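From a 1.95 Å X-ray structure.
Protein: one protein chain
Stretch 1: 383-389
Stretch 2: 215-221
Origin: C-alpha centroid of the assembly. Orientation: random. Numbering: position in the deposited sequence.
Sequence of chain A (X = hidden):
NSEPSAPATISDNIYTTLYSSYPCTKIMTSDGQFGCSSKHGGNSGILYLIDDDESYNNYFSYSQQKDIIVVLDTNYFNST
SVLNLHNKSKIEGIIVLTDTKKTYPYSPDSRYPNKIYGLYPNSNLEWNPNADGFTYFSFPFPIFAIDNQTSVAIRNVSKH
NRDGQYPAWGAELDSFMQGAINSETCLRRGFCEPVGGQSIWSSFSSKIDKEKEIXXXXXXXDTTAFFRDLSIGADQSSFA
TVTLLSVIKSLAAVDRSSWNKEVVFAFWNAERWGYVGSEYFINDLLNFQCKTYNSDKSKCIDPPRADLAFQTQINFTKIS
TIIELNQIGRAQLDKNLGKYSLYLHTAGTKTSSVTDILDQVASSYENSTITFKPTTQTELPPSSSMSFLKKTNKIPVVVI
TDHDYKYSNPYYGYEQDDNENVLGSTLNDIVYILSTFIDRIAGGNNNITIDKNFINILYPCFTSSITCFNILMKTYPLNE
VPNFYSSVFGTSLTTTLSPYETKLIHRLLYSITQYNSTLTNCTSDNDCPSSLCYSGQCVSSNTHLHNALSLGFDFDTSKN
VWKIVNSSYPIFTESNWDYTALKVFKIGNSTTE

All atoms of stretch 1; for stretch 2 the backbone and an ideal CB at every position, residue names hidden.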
# COMPACT_ATOMS: atom_id res chain seq x y z
N SER A 383 -11.52 2.36 -6.37
CA SER A 383 -10.73 1.38 -7.10
C SER A 383 -9.93 2.04 -8.21
O SER A 383 -10.32 3.09 -8.72
CB SER A 383 -11.63 0.29 -7.71
OG SER A 383 -12.63 0.88 -8.52
N SER A 384 -8.81 1.41 -8.55
CA SER A 384 -7.92 1.90 -9.59
C SER A 384 -8.56 1.91 -10.97
O SER A 384 -8.13 2.65 -11.86
CB SER A 384 -6.64 1.04 -9.61
OG SER A 384 -5.91 1.25 -8.42
N SER A 385 -9.57 1.06 -11.15
CA SER A 385 -10.33 1.01 -12.39
C SER A 385 -10.99 2.36 -12.69
O SER A 385 -11.23 2.70 -13.84
CB SER A 385 -11.40 -0.08 -12.34
OG SER A 385 -10.82 -1.37 -12.35
N MET A 386 -11.30 3.10 -11.63
CA MET A 386 -11.85 4.44 -11.80
C MET A 386 -10.98 5.34 -12.69
O MET A 386 -11.51 6.20 -13.41
CB MET A 386 -12.04 5.10 -10.43
CG MET A 386 -13.18 4.51 -9.63
SD MET A 386 -13.35 5.31 -8.01
CE MET A 386 -15.00 4.78 -7.57
N SER A 387 -9.67 5.15 -12.65
CA SER A 387 -8.79 5.97 -13.47
C SER A 387 -9.01 5.67 -14.94
O SER A 387 -8.98 6.58 -15.78
CB SER A 387 -7.32 5.75 -13.09
OG SER A 387 -7.11 6.09 -11.73
N PHE A 388 -9.23 4.40 -15.28
CA PHE A 388 -9.47 4.03 -16.67
C PHE A 388 -10.87 4.44 -17.13
O PHE A 388 -11.05 4.87 -18.27
CB PHE A 388 -9.26 2.52 -16.87
CG PHE A 388 -7.83 2.10 -16.70
CD1 PHE A 388 -7.30 1.90 -15.44
CD2 PHE A 388 -7.00 1.94 -17.80
CE1 PHE A 388 -5.97 1.53 -15.28
CE2 PHE A 388 -5.67 1.57 -17.65
CZ PHE A 388 -5.16 1.38 -16.38
N LEU A 389 -11.85 4.33 -16.25
CA LEU A 389 -13.24 4.66 -16.62
C LEU A 389 -13.46 6.16 -16.86
O LEU A 389 -14.45 6.55 -17.48
CB LEU A 389 -14.19 4.16 -15.53
CG LEU A 389 -14.29 2.64 -15.51
CD1 LEU A 389 -14.77 2.15 -14.16
CD2 LEU A 389 -15.21 2.17 -16.64
N UNK A 215 -5.45 -7.86 -22.20
CA UNK A 215 -6.17 -8.07 -20.95
C UNK A 215 -5.32 -7.45 -19.83
O UNK A 215 -4.19 -7.86 -19.62
CB UNK A 215 -6.44 -9.56 -20.70
N UNK A 216 -5.87 -6.46 -19.14
CA UNK A 216 -5.16 -5.83 -18.05
C UNK A 216 -5.65 -6.38 -16.71
O UNK A 216 -6.83 -6.26 -16.37
CB UNK A 216 -5.33 -4.31 -18.11
N UNK A 217 -4.74 -7.00 -15.97
CA UNK A 217 -5.06 -7.53 -14.65
C UNK A 217 -4.24 -6.75 -13.63
O UNK A 217 -3.03 -6.75 -13.69
CB UNK A 217 -4.78 -9.03 -14.56
N UNK A 218 -4.91 -6.08 -12.69
CA UNK A 218 -4.22 -5.08 -11.89
C UNK A 218 -4.72 -5.01 -10.47
O UNK A 218 -5.78 -5.56 -10.15
CB UNK A 218 -4.36 -3.70 -12.54
N UNK A 219 -3.96 -4.30 -9.64
CA UNK A 219 -4.33 -4.07 -8.25
C UNK A 219 -3.51 -2.91 -7.70
O UNK A 219 -2.44 -2.59 -8.23
CB UNK A 219 -4.12 -5.33 -7.41
N UNK A 220 -4.02 -2.28 -6.63
CA UNK A 220 -3.24 -1.29 -5.89
C UNK A 220 -2.42 -2.00 -4.82
O UNK A 220 -3.01 -2.66 -3.97
CB UNK A 220 -4.15 -0.23 -5.26
N UNK A 221 -1.09 -1.92 -4.85
CA UNK A 221 -0.34 -2.66 -3.82
C UNK A 221 0.07 -1.81 -2.61
O UNK A 221 0.47 -2.36 -1.58
CB UNK A 221 0.92 -3.27 -4.45

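Stretch 2 runs as a strand through position 220, beside a short helical segment of stretch 1. The helix and strand axes come no closer than 10.9 Å, so contacts between those two segments depend on side chains.

Position 215 is out of reach of stretch 1, so many residues would suit. It is Ile-215.

At position 216 the CA-to-CB bond points toward stretch 1. No atom of stretch 1 lies within 5.5 Å of the ideal CB, but the ring of Phe-388 lies ahead. Its carbon surface offers no polar partner. A medium or long apolar side chain would suit, such as leucine, isoleucine or methionine; alanine would fall short. The residue is Leu-216, with chi1 t and chi2 p. Its CD2 reaches to 3.5 Å from CZ of Phe-388, an apolar contact oblique to the ring.

Position 217 is also out of reach and open. It is Val-217.

Position 218 points toward stretch 1, with open space in front of its CB. Beyond that space lie the Phe-388 ring, the Ser-384 backbone and the hydroxyl of Ser-385. A long, flexible side chain such as methionine would reach both the ring and the serines; leucine could reach toward the ring only. Glutamine could also be considered because of the hydroxyl. The residue is Met-218, with chi1 p, then chi2 and chi3 both t. Met-218 has more of its surface covered by the other stretch than any other residue in the two stretches. SD lies 3.7 Å from CE1 of Phe-388 and 4.7 Å from the ring centroid, in an oblique sulfur-aromatic contact. CE continues to Ser-385, 3.4 Å from its OG, and lies 3.7 Å from C of Ser-384. No hydrogen bond joins the stretches, so these are packing contacts.

Position 219 points away, leaving the choice open. It is Leu-219.

Position 220 faces Ser-384, the partner in the nearest CA pair, at 6.8 Å between the two CA atoms. The ideal CB is already 3.9 Å from OG of Ser-384, so a compact residue can make the contact. Alanine, serine, valine or proline would be reasonable; phi of -88° is compatible with proline. The residue is Pro-220. Its CB packs 3.9 Å from OG of Ser-384, and that hydroxyl is hydrogen-bonded elsewhere in the structure.

Position 221 lies past the strand, out of reach, so many residues are possible. It is Phe-221, with no contact.

Stretch 2 (215-221) ILVMLPF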
# COMPACT_ATOMS: atom_id res chain seq x y z
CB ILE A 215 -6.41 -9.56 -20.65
CG1 ILE A 215 -7.10 -10.26 -21.82
CG2 ILE A 215 -7.19 -9.74 -19.34
CD1 ILE A 215 -8.42 -9.67 -22.19
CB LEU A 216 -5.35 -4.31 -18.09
CG LEU A 216 -4.66 -3.54 -16.97
CD1 LEU A 216 -3.15 -3.77 -17.01
CD2 LEU A 216 -5.00 -2.05 -17.07
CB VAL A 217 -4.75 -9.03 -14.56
CG1 VAL A 217 -5.09 -9.56 -13.17
CG2 VAL A 217 -5.50 -9.80 -15.65
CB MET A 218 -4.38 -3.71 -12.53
CG MET A 218 -5.80 -3.17 -12.41
SD MET A 218 -6.04 -1.81 -13.58
CE MET A 218 -7.50 -1.04 -12.87
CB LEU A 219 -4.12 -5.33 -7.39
CG LEU A 219 -2.74 -6.01 -7.34
CD1 LEU A 219 -1.75 -5.27 -6.43
CD2 LEU A 219 -2.91 -7.47 -6.88
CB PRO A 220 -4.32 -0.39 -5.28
CG PRO A 220 -5.48 -1.33 -5.05
CD PRO A 220 -5.42 -2.37 -6.16
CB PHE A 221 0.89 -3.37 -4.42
CG PHE A 221 2.06 -2.46 -4.76
CD1 PHE A 221 3.08 -2.23 -3.84
CD2 PHE A 221 2.18 -1.92 -6.04
CE1 PHE A 221 4.17 -1.44 -4.17
CE2 PHE A 221 3.27 -1.13 -6.37
CZ PHE A 221 4.27 -0.89 -5.44
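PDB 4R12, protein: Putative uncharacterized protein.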